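Local coordinates for protein dTDP-4-dehydrorhamnose reductase (Bacillus anthracis, PDB 3SC6) that catalyses the NADPH-dependent reduction of dTDP-4-dehydrorhamnose to dTDP-L-rhamnose, the last step of the rhamnose nucleotide pathway, at residues Ser219-Glu222 with Phe223-Ile227; Asn162-Val165 with Lys166-Arg170; Asn260-Leu264 with Asn265-Gln269; Thr189-Ala192 with Asp193-Met197. All blocks are in the same frame, centred on the assembly; numbering follows the deposited sequence.

How the contacts relate
All four contacts are local ones, at the ends of helices, and their chemistry follows their place in the fold. Contacts 1, 2 and 4 start helices 220-231, 164-172 and 191-202. All three use the main-chain carbonyl of the N-cap residue; contacts 1 and 2 add a side-chain cap, from S219 and N163, whereas contact 4 is held mainly by backbone bonds. Contact 3 ends helix 260-264 and holds weaker bonds. Contact 4 is the buried one, contact 3 lies at the surface, and contacts 1 and 2 are partly buried and pack directly against each other, their centres about 12 Å apart. Contacts 3 and 4 also touch, through M197.

Contact 1 (Ser219-Glu222 with Phe223-Ile227)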
loop_
_atom_site.group_PDB
_atom_site.type_symbol
_atom_site.label_atom_id
_atom_site.label_comp_id
_atom_site.label_asym_id
_atom_site.label_seq_id
_atom_site.Cartn_x
_atom_site.Cartn_y
_atom_site.Cartn_z
ATOM N N SER A 219 16.882 3.246 -2.122
ATOM C CA SER A 219 16.824 4.696 -1.913
ATOM C C SER A 219 16.326 5.296 -3.214
ATOM O O SER A 219 16.633 4.769 -4.283
ATOM C CB SER A 219 18.195 5.272 -1.567
ATOM O OG SER A 219 19.114 5.077 -2.626
ATOM N N TRP A 220 15.575 6.393 -3.141
ATOM C CA TRP A 220 15.054 7.014 -4.361
ATOM C C TRP A 220 16.164 7.230 -5.369
ATOM O O TRP A 220 15.960 7.067 -6.571
ATOM C CB TRP A 220 14.336 8.334 -4.080
ATOM C CG TRP A 220 13.193 8.199 -3.133
ATOM C CD1 TRP A 220 13.158 8.588 -1.829
ATOM C CD2 TRP A 220 11.952 7.533 -3.387
ATOM N NE1 TRP A 220 11.947 8.266 -1.272
ATOM C CE2 TRP A 220 11.190 7.609 -2.206
ATOM C CE3 TRP A 220 11.403 6.900 -4.508
ATOM C CZ2 TRP A 220 9.907 7.073 -2.109
ATOM C CZ3 TRP A 220 10.130 6.370 -4.413
ATOM C CH2 TRP A 220 9.395 6.460 -3.221
ATOM N N PHE A 221 17.339 7.587 -4.862
ATOM C CA PHE A 221 18.517 7.831 -5.682
ATOM C C PHE A 221 18.970 6.556 -6.410
ATOM O O PHE A 221 19.032 6.539 -7.641
ATOM C CB PHE A 221 19.625 8.405 -4.797
ATOM C CG PHE A 221 20.912 8.668 -5.514
ATOM C CD1 PHE A 221 21.097 9.843 -6.221
ATOM C CD2 PHE A 221 21.965 7.771 -5.423
ATOM C CE1 PHE A 221 22.290 10.098 -6.868
ATOM C CE2 PHE A 221 23.164 8.022 -6.060
ATOM C CZ PHE A 221 23.327 9.189 -6.785
ATOM N N GLU A 222 19.280 5.498 -5.659
ATOM C CA GLU A 222 19.716 4.228 -6.261
ATOM C C GLU A 222 18.602 3.642 -7.113
ATOM O O GLU A 222 18.849 3.012 -8.145
ATOM C CB GLU A 222 20.105 3.213 -5.188
ATOM C CG GLU A 222 21.281 3.619 -4.329
ATOM C CD GLU A 222 21.596 2.594 -3.252
ATOM O OE1 GLU A 222 20.837 1.605 -3.115
ATOM O OE2 GLU A 222 22.599 2.787 -2.529
ATOM N N PHE A 223 17.372 3.843 -6.658
ATOM C CA PHE A 223 16.199 3.354 -7.358
ATOM C C PHE A 223 16.101 4.111 -8.673
ATOM O O PHE A 223 15.894 3.511 -9.727
ATOM C CB PHE A 223 14.959 3.527 -6.466
ATOM C CG PHE A 223 13.677 3.046 -7.081
ATOM C CD1 PHE A 223 13.436 1.695 -7.226
ATOM C CD2 PHE A 223 12.662 3.931 -7.380
ATOM C CE1 PHE A 223 12.253 1.242 -7.757
ATOM C CE2 PHE A 223 11.468 3.478 -7.898
ATOM C CZ PHE A 223 11.265 2.134 -8.086
ATOM N N ALA A 224 16.299 5.425 -8.612
ATOM C CA ALA A 224 16.244 6.261 -9.801
ATOM C C ALA A 224 17.247 5.754 -10.835
ATOM O O ALA A 224 16.882 5.518 -11.985
ATOM C CB ALA A 224 16.526 7.711 -9.447
ATOM N N LYS A 225 18.505 5.578 -10.424
ATOM C CA LYS A 225 19.540 5.089 -11.343
ATOM C C LYS A 225 19.140 3.805 -12.032
ATOM O O LYS A 225 19.210 3.698 -13.256
ATOM C CB LYS A 225 20.873 4.811 -10.635
ATOM C CG LYS A 225 21.613 5.992 -10.051
ATOM C CD LYS A 225 22.923 5.491 -9.429
ATOM C CE LYS A 225 23.773 6.608 -8.863
ATOM N NZ LYS A 225 24.203 7.584 -9.898
ATOM N N LYS A 226 18.724 2.825 -11.240
ATOM C CA LYS A 226 18.334 1.543 -11.794
ATOM C C LYS A 226 17.083 1.606 -12.688
ATOM O O LYS A 226 16.872 0.719 -13.515
ATOM C CB LYS A 226 18.276 0.471 -10.701
ATOM C CG LYS A 226 17.943 -0.917 -11.218
ATOM C CD LYS A 226 18.163 -1.993 -10.166
ATOM C CE LYS A 226 19.649 -2.082 -9.769
ATOM N NZ LYS A 226 19.911 -3.139 -8.753
ATOM N N ILE A 227 16.263 2.643 -12.535
ATOM C CA ILE A 227 15.081 2.770 -13.381
ATOM C C ILE A 227 15.586 3.108 -14.781
ATOM O O ILE A 227 15.090 2.578 -15.776
ATOM C CB ILE A 227 14.093 3.852 -12.898
ATOM C CG1 ILE A 227 13.476 3.443 -11.560
ATOM C CG2 ILE A 227 12.961 4.018 -13.897
ATOM C CD1 ILE A 227 12.481 4.442 -11.009
#
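W220 and F223 meet along one side of the first helical turn, where CE3 of the W220 indole lies 4.3 Å from CD2 of the F223 ring. On another side F221 and K225 pair up. The methylene end of the lysine, CE with NZ beyond it, rests against the CE2 and CZ corner of the phenyl ring, CZ of F221 lying 3.6 Å from NZ of K225. This is an oblique approach, brought about on one side by F221 swinging its ring away from the backbone N (chi1 178°) and on the other by a lysine chain that stays extended until its last bend (chi4 -62°). Beneath the side chains run the backbone bonds of a starting helix: F223 N to S219 O at 2.7 Å and K225 N to F221 O at 3.0 Å. S219 is the N-cap of helix 220-231. Its OG accepts from E222 N at 3.1 Å, giving a first-turn amide a partner that the helix itself cannot supply. The helix packs among helices 164-172 and 273-283 in the C-terminal part of the chain, which in relatives probably binds the sugar nucleotide. I227 CG1 sits over the centre of one face of the F223 ring, and L277 and V165 also pack against F223. W220 stacks on W155 and meets F164 with planes at about 50°, its side chain about 7 Å from the bound NADP. The far end of K226 makes a long, weak ion pair with E274.

Contact 2 (Asn162-Val165 with Lys166-Arg170)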
loop_
_atom_site.group_PDB
_atom_site.type_symbol
_atom_site.label_atom_id
_atom_site.label_comp_id
_atom_site.label_asym_id
_atom_site.label_seq_id
_atom_site.Cartn_x
_atom_site.Cartn_y
_atom_site.Cartn_z
ATOM N N ASN A 162 -0.208 7.998 -11.489
ATOM C CA ASN A 162 1.139 8.542 -11.469
ATOM C C ASN A 162 1.931 7.888 -10.355
ATOM O O ASN A 162 1.370 7.489 -9.340
ATOM C CB ASN A 162 1.120 10.059 -11.256
ATOM C CG ASN A 162 0.392 10.801 -12.363
ATOM O OD1 ASN A 162 -0.072 10.200 -13.334
ATOM N ND2 ASN A 162 0.295 12.117 -12.223
ATOM N N ASN A 163 3.236 7.769 -10.556
ATOM C CA ASN A 163 4.113 7.171 -9.565
ATOM C C ASN A 163 5.545 7.620 -9.829
ATOM O O ASN A 163 5.821 8.272 -10.840
ATOM C CB ASN A 163 3.970 5.644 -9.552
ATOM C CG ASN A 163 4.336 5.006 -10.875
ATOM O OD1 ASN A 163 5.020 5.603 -11.700
ATOM N ND2 ASN A 163 3.917 3.764 -11.063
ATOM N N PHE A 164 6.454 7.278 -8.927
ATOM C CA PHE A 164 7.851 7.668 -9.072
ATOM C C PHE A 164 8.524 7.067 -10.306
ATOM O O PHE A 164 9.387 7.697 -10.895
ATOM C CB PHE A 164 8.631 7.303 -7.808
ATOM C CG PHE A 164 10.076 7.727 -7.833
ATOM C CD1 PHE A 164 10.447 8.982 -7.373
ATOM C CD2 PHE A 164 11.063 6.868 -8.292
ATOM C CE1 PHE A 164 11.773 9.373 -7.384
ATOM C CE2 PHE A 164 12.392 7.255 -8.304
ATOM C CZ PHE A 164 12.747 8.506 -7.849
ATOM N N VAL A 165 8.137 5.864 -10.709
ATOM C CA VAL A 165 8.762 5.258 -11.883
ATOM C C VAL A 165 8.351 5.975 -13.175
ATOM O O VAL A 165 9.198 6.244 -14.027
ATOM C CB VAL A 165 8.467 3.760 -11.987
ATOM C CG1 VAL A 165 9.085 3.190 -13.251
ATOM C CG2 VAL A 165 9.003 3.039 -10.765
ATOM N N LYS A 166 7.061 6.283 -13.320
ATOM C CA LYS A 166 6.578 6.979 -14.519
ATOM C C LYS A 166 7.143 8.399 -14.599
ATOM O O LYS A 166 7.397 8.903 -15.688
ATOM C CB LYS A 166 5.048 7.055 -14.555
ATOM C CG LYS A 166 4.302 5.727 -14.646
ATOM C CD LYS A 166 2.789 5.989 -14.646
ATOM C CE LYS A 166 1.966 4.718 -14.728
ATOM N NZ LYS A 166 2.235 3.959 -15.968
ATOM N N THR A 167 7.323 9.041 -13.446
ATOM C CA THR A 167 7.857 10.403 -13.401
ATOM C C THR A 167 9.295 10.473 -13.922
ATOM O O THR A 167 9.628 11.369 -14.697
ATOM C CB THR A 167 7.778 11.006 -11.976
ATOM O OG1 THR A 167 6.408 11.083 -11.563
ATOM C CG2 THR A 167 8.371 12.401 -11.946
ATOM N N MET A 168 10.144 9.532 -13.508
ATOM C CA MET A 168 11.537 9.521 -13.962
ATOM C C MET A 168 11.636 9.342 -15.478
ATOM O O MET A 168 12.416 10.027 -16.134
ATOM C CB MET A 168 12.345 8.420 -13.266
ATOM C CG MET A 168 12.483 8.533 -11.744
ATOM S SD MET A 168 13.320 10.013 -11.110
ATOM C CE MET A 168 11.955 11.126 -10.788
ATOM N N ILE A 169 10.848 8.426 -16.030
ATOM C CA ILE A 169 10.863 8.172 -17.474
ATOM C C ILE A 169 10.315 9.365 -18.255
ATOM O O ILE A 169 10.721 9.620 -19.387
ATOM C CB ILE A 169 10.044 6.918 -17.840
ATOM C CG1 ILE A 169 10.615 5.683 -17.140
ATOM C CG2 ILE A 169 10.046 6.698 -19.348
ATOM C CD1 ILE A 169 9.864 4.415 -17.449
ATOM N N ARG A 170 9.395 10.092 -17.635
ATOM C CA ARG A 170 8.776 11.258 -18.248
ATOM C C ARG A 170 9.761 12.418 -18.261
ATOM O O ARG A 170 9.972 13.059 -19.292
ATOM C CB ARG A 170 7.535 11.639 -17.447
ATOM C CG ARG A 170 6.715 12.808 -17.982
ATOM C CD ARG A 170 5.536 13.049 -17.051
ATOM N NE ARG A 170 4.719 11.841 -16.923
ATOM C CZ ARG A 170 3.652 11.725 -16.133
ATOM N NH1 ARG A 170 3.252 12.744 -15.380
ATOM N NH2 ARG A 170 2.986 10.576 -16.092
#
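Two sets of torsions build this contact. N163 holds its CG between the backbone N and the carbonyl carbon (chi1 61°), which folds the carboxamide over the coming turn, and M168 bends at chi2 and chi3, bringing CG over the F164 face and SD obliquely beside it. The first fold makes N163 the N-cap of helix 164-172: its OD1 accepts from K166 N at 2.7 Å, the donor lying nearly in line with the side-chain C=O, while CG of K166 runs across the same amide. The second yields a Met-aromatic contact, with CG of M168 4.1 Å from the F164 centroid and SD of M168 3.6 Å from CZ of F164. N163 is used twice, since its main-chain O takes T167 N at 3.1 Å and T167 OG1 at 3.0 Å, the hydroxyl coming from above the carbonyl plane. On the buried side V165 faces L277 and F280 of helix 273-283, and M168 packs on I178. K166 NZ reaches back to K159 O. One asparagine thus satisfies three donors through two oxygens, which implies that direct polar bonds fix the start of the helix, while the F164-M168 side is held by less directional apolar packing.

Contact 3 (Asn260-Leu264 with Asn265-Gln269); sequences NMLRL and NGFLQ
L262 and F267 close the end of helix 260-264 with an apolar touch, CD2 of the leucine 4.2 Å from CD1 of the phenyl ring. Both side chains keep CG turned from their own carbonyl carbon and beside the backbone N, and F267 (chi1 -59°) thereby lays its ring edge-on to L262 O, which lies near the ring plane, 3.6 Å from CD1. The same oxygen accepts F267 N at 3.0 Å, a weak bond because its N-H points well aside, and, also weakly, N265 N. That amide makes a further weak bond to M261 O at 2.9 Å, so N265 N is a bifurcated donor to M261 O and L262 O, and L262 O in turn takes two amides. M261, bent at chi2 and chi3, crosses the N265 side chain obliquely. G266 takes a positive phi of 72°, the kind of backbone turn that favours glycine. Outside the segments, Y210 packs on both M261 and L262, while L206 and L201 pack on F267. Helix end, left-handed glycine, six-to-one bond and apolar contact across the turn together resemble a Schellman motif, although G266 N remains 3.7 Å from R263 O and the second bond of the classical form is absent.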
loop_
_atom_site.group_PDB
_atom_site.type_symbol
_atom_site.label_atom_id
_atom_site.label_comp_id
_atom_site.label_asym_id
_atom_site.label_seq_id
_atom_site.Cartn_x
_atom_site.Cartn_y
_atom_site.Cartn_z
ATOM N N ASN A 260 8.526 -11.427 8.839
ATOM C CA ASN A 260 8.338 -12.570 9.729
ATOM C C ASN A 260 7.061 -13.361 9.451
ATOM O O ASN A 260 7.131 -14.528 9.078
ATOM C CB ASN A 260 8.354 -12.128 11.195
ATOM C CG ASN A 260 9.675 -11.508 11.607
ATOM O OD1 ASN A 260 10.606 -11.403 10.808
ATOM N ND2 ASN A 260 9.763 -11.099 12.866
ATOM N N MET A 261 5.902 -12.734 9.636
ATOM C CA MET A 261 4.618 -13.413 9.403
ATOM C C MET A 261 4.566 -14.236 8.119
ATOM O O MET A 261 4.072 -15.361 8.149
ATOM C CB MET A 261 3.445 -12.431 9.496
ATOM C CG MET A 261 3.204 -11.874 10.906
ATOM S SD MET A 261 2.641 -13.101 12.122
ATOM C CE MET A 261 1.072 -13.580 11.399
ATOM N N LEU A 262 5.045 -13.697 6.998
ATOM C CA LEU A 262 5.034 -14.460 5.740
ATOM C C LEU A 262 5.883 -15.713 5.889
ATOM O O LEU A 262 5.466 -16.807 5.530
ATOM C CB LEU A 262 5.564 -13.638 4.565
ATOM C CG LEU A 262 4.772 -12.422 4.097
ATOM C CD1 LEU A 262 5.542 -11.688 3.010
ATOM C CD2 LEU A 262 3.394 -12.848 3.599
ATOM N N ARG A 263 7.083 -15.534 6.420
ATOM C CA ARG A 263 8.013 -16.635 6.634
ATOM C C ARG A 263 7.550 -17.606 7.723
ATOM O O ARG A 263 7.824 -18.802 7.639
ATOM C CB ARG A 263 9.407 -16.064 6.899
ATOM C CG ARG A 263 10.489 -17.041 7.322
ATOM C CD ARG A 263 11.827 -16.302 7.349
ATOM N NE ARG A 263 11.743 -15.044 8.098
ATOM C CZ ARG A 263 11.953 -14.904 9.406
ATOM N NH1 ARG A 263 11.839 -13.703 9.965
ATOM N NH2 ARG A 263 12.268 -15.948 10.157
ATOM N N LEU A 264 6.839 -17.102 8.730
ATOM C CA LEU A 264 6.341 -17.957 9.810
ATOM C C LEU A 264 5.062 -18.704 9.396
ATOM O O LEU A 264 4.673 -19.671 10.045
ATOM C CB LEU A 264 6.074 -17.150 11.089
ATOM C CG LEU A 264 7.252 -16.459 11.784
ATOM C CD1 LEU A 264 6.752 -15.626 12.958
ATOM C CD2 LEU A 264 8.292 -17.474 12.244
ATOM N N ASN A 265 4.411 -18.248 8.327
ATOM C CA ASN A 265 3.185 -18.884 7.843
ATOM C C ASN A 265 3.388 -19.694 6.564
ATOM O O ASN A 265 2.452 -19.897 5.796
ATOM C CB ASN A 265 2.072 -17.854 7.650
ATOM C CG ASN A 265 1.684 -17.170 8.937
ATOM O OD1 ASN A 265 2.277 -17.404 9.978
ATOM N ND2 ASN A 265 0.681 -16.319 8.869
ATOM N N GLY A 266 4.617 -20.142 6.333
ATOM C CA GLY A 266 4.940 -20.945 5.156
ATOM C C GLY A 266 4.970 -20.271 3.798
ATOM O O GLY A 266 5.321 -20.912 2.808
ATOM N N PHE A 267 4.608 -18.995 3.723
ATOM C CA PHE A 267 4.621 -18.302 2.436
ATOM C C PHE A 267 6.056 -18.061 1.991
ATOM O O PHE A 267 6.952 -17.921 2.826
ATOM C CB PHE A 267 3.914 -16.948 2.515
ATOM C CG PHE A 267 2.475 -17.024 2.934
ATOM C CD1 PHE A 267 2.111 -16.808 4.250
ATOM C CD2 PHE A 267 1.486 -17.310 2.009
ATOM C CE1 PHE A 267 0.788 -16.864 4.635
ATOM C CE2 PHE A 267 0.163 -17.374 2.389
ATOM C CZ PHE A 267 -0.187 -17.151 3.705
ATOM N N LEU A 268 6.276 -18.018 0.678
ATOM C CA LEU A 268 7.612 -17.778 0.146
ATOM C C LEU A 268 7.913 -16.284 0.200
ATOM O O LEU A 268 7.001 -15.457 0.293
ATOM C CB LEU A 268 7.755 -18.294 -1.290
ATOM C CG LEU A 268 7.589 -19.799 -1.513
ATOM C CD1 LEU A 268 7.710 -20.118 -2.997
ATOM C CD2 LEU A 268 8.620 -20.588 -0.709
ATOM N N GLN A 269 9.195 -15.943 0.140
ATOM C CA GLN A 269 9.615 -14.550 0.188
ATOM C C GLN A 269 9.255 -13.791 -1.079
ATOM O O GLN A 269 9.202 -14.359 -2.169
ATOM C CB GLN A 269 11.127 -14.450 0.423
ATOM C CG GLN A 269 11.599 -15.057 1.738
ATOM C CD GLN A 269 13.103 -14.930 1.940
ATOM O OE1 GLN A 269 13.815 -14.378 1.098
ATOM N NE2 GLN A 269 13.592 -15.446 3.065
#

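Contact 4 (Thr189-Ala192 with Asp193-Met197)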
loop_
_atom_site.group_PDB
_atom_site.type_symbol
_atom_site.label_atom_id
_atom_site.label_comp_id
_atom_site.label_asym_id
_atom_site.label_seq_id
_atom_site.Cartn_x
_atom_site.Cartn_y
_atom_site.Cartn_z
ATOM N N THR A 189 7.845 -1.347 -3.810
ATOM C CA THR A 189 6.958 -2.493 -3.923
ATOM C C THR A 189 6.018 -2.378 -5.114
ATOM O O THR A 189 5.200 -1.463 -5.182
ATOM C CB THR A 189 6.115 -2.658 -2.654
ATOM O OG1 THR A 189 6.982 -2.870 -1.532
ATOM C CG2 THR A 189 5.175 -3.833 -2.792
ATOM N N TYR A 190 6.142 -3.315 -6.049
ATOM C CA TYR A 190 5.296 -3.326 -7.238
ATOM C C TYR A 190 3.966 -4.039 -7.002
ATOM O O TYR A 190 3.925 -5.221 -6.674
ATOM C CB TYR A 190 6.059 -3.881 -8.448
ATOM C CG TYR A 190 5.208 -4.099 -9.678
ATOM C CD1 TYR A 190 4.290 -3.149 -10.091
ATOM C CD2 TYR A 190 5.421 -5.197 -10.501
ATOM C CE1 TYR A 190 3.528 -3.340 -11.229
ATOM C CE2 TYR A 190 4.681 -5.382 -11.652
ATOM C CZ TYR A 190 3.736 -4.451 -12.008
ATOM O OH TYR A 190 2.994 -4.629 -13.147
ATOM N N VAL A 191 2.887 -3.277 -7.169
ATOM C CA VAL A 191 1.517 -3.761 -6.985
ATOM C C VAL A 191 1.283 -5.203 -7.423
ATOM O O VAL A 191 0.652 -5.967 -6.707
ATOM C CB VAL A 191 0.508 -2.847 -7.718
ATOM C CG1 VAL A 191 -0.893 -3.407 -7.616
ATOM C CG2 VAL A 191 0.562 -1.427 -7.156
ATOM N N ALA A 192 1.782 -5.582 -8.593
ATOM C CA ALA A 192 1.592 -6.951 -9.074
ATOM C C ALA A 192 2.089 -7.976 -8.062
ATOM O O ALA A 192 1.421 -8.985 -7.838
ATOM C CB ALA A 192 2.262 -7.156 -10.409
ATOM N N ASP A 193 3.257 -7.731 -7.463
ATOM C CA ASP A 193 3.812 -8.657 -6.464
ATOM C C ASP A 193 2.970 -8.637 -5.183
ATOM O O ASP A 193 2.803 -9.667 -4.522
ATOM C CB ASP A 193 5.281 -8.342 -6.137
ATOM C CG ASP A 193 6.214 -8.539 -7.329
ATOM O OD1 ASP A 193 5.756 -9.013 -8.389
ATOM O OD2 ASP A 193 7.423 -8.242 -7.192
ATOM N N LEU A 194 2.452 -7.463 -4.831
ATOM C CA LEU A 194 1.628 -7.327 -3.641
ATOM C C LEU A 194 0.325 -8.097 -3.843
ATOM O O LEU A 194 -0.087 -8.882 -2.985
ATOM C CB LEU A 194 1.320 -5.853 -3.359
ATOM C CG LEU A 194 0.436 -5.597 -2.135
ATOM C CD1 LEU A 194 1.073 -6.198 -0.894
ATOM C CD2 LEU A 194 0.183 -4.111 -1.946
ATOM N N ASN A 195 -0.322 -7.869 -4.985
ATOM C CA ASN A 195 -1.581 -8.545 -5.295
ATOM C C ASN A 195 -1.428 -10.054 -5.267
ATOM O O ASN A 195 -2.345 -10.759 -4.849
ATOM C CB ASN A 195 -2.141 -8.075 -6.639
ATOM C CG ASN A 195 -2.521 -6.600 -6.632
ATOM O OD1 ASN A 195 -2.639 -5.980 -5.568
ATOM N ND2 ASN A 195 -2.756 -6.040 -7.817
ATOM N N VAL A 196 -0.274 -10.551 -5.706
ATOM C CA VAL A 196 -0.036 -11.985 -5.706
ATOM C C VAL A 196 -0.093 -12.495 -4.280
ATOM O O VAL A 196 -0.653 -13.555 -4.017
ATOM C CB VAL A 196 1.331 -12.360 -6.324
ATOM C CG1 VAL A 196 1.607 -13.841 -6.153
ATOM C CG2 VAL A 196 1.385 -11.965 -7.787
ATOM N N MET A 197 0.461 -11.719 -3.352
ATOM C CA MET A 197 0.475 -12.113 -1.946
ATOM C C MET A 197 -0.916 -11.956 -1.325
ATOM O O MET A 197 -1.350 -12.809 -0.556
ATOM C CB MET A 197 1.509 -11.299 -1.169
ATOM C CG MET A 197 1.715 -11.777 0.254
ATOM S SD MET A 197 2.281 -13.503 0.286
ATOM C CE MET A 197 3.799 -13.382 -0.660
#
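Where strand 185-190 turns straight into helix 191-202, Y190 and V191 meet D193, L194 and N195 in a buried helix-start contact, held mainly by backbone bonds. Y190 occupies the N-cap position, and its main-chain O serves two amides: L194 N at 3.3 Å, and D193 N at 2.7 Å in a weak, bent bond. The next bond is straighter, N195 N reaching V191 O at 2.7 Å nearly along the carbonyl direction. Side by side with that bond, CG1 of V191 leans against the N195 carboxamide, 3.7 Å from its CG. V191 carries CG1 away from its backbone N (chi1 176°), and N195, with chi1 -64°, brings its amide back over the turn to meet it. The Y190 side chain stands across the start of the helix, with CB of A192 over one face of its ring, offset toward the rim. These buried polar ends find their partners beyond the turn: N195 ND2 bonds E24 OE1, D193 OD1 forms a salt bridge with R279, and Y190 OH is gripped by E283 OE1 and K159 NZ. T189 OG1 gives the strand end a bond to S154 O. Strand 185-190, which leads into the helix, pairs in parallel with strand 148-157, on which L194 packs through V151 and L156, while helix 16-24 lies against V191 and N195 and helix 273-283 against A192.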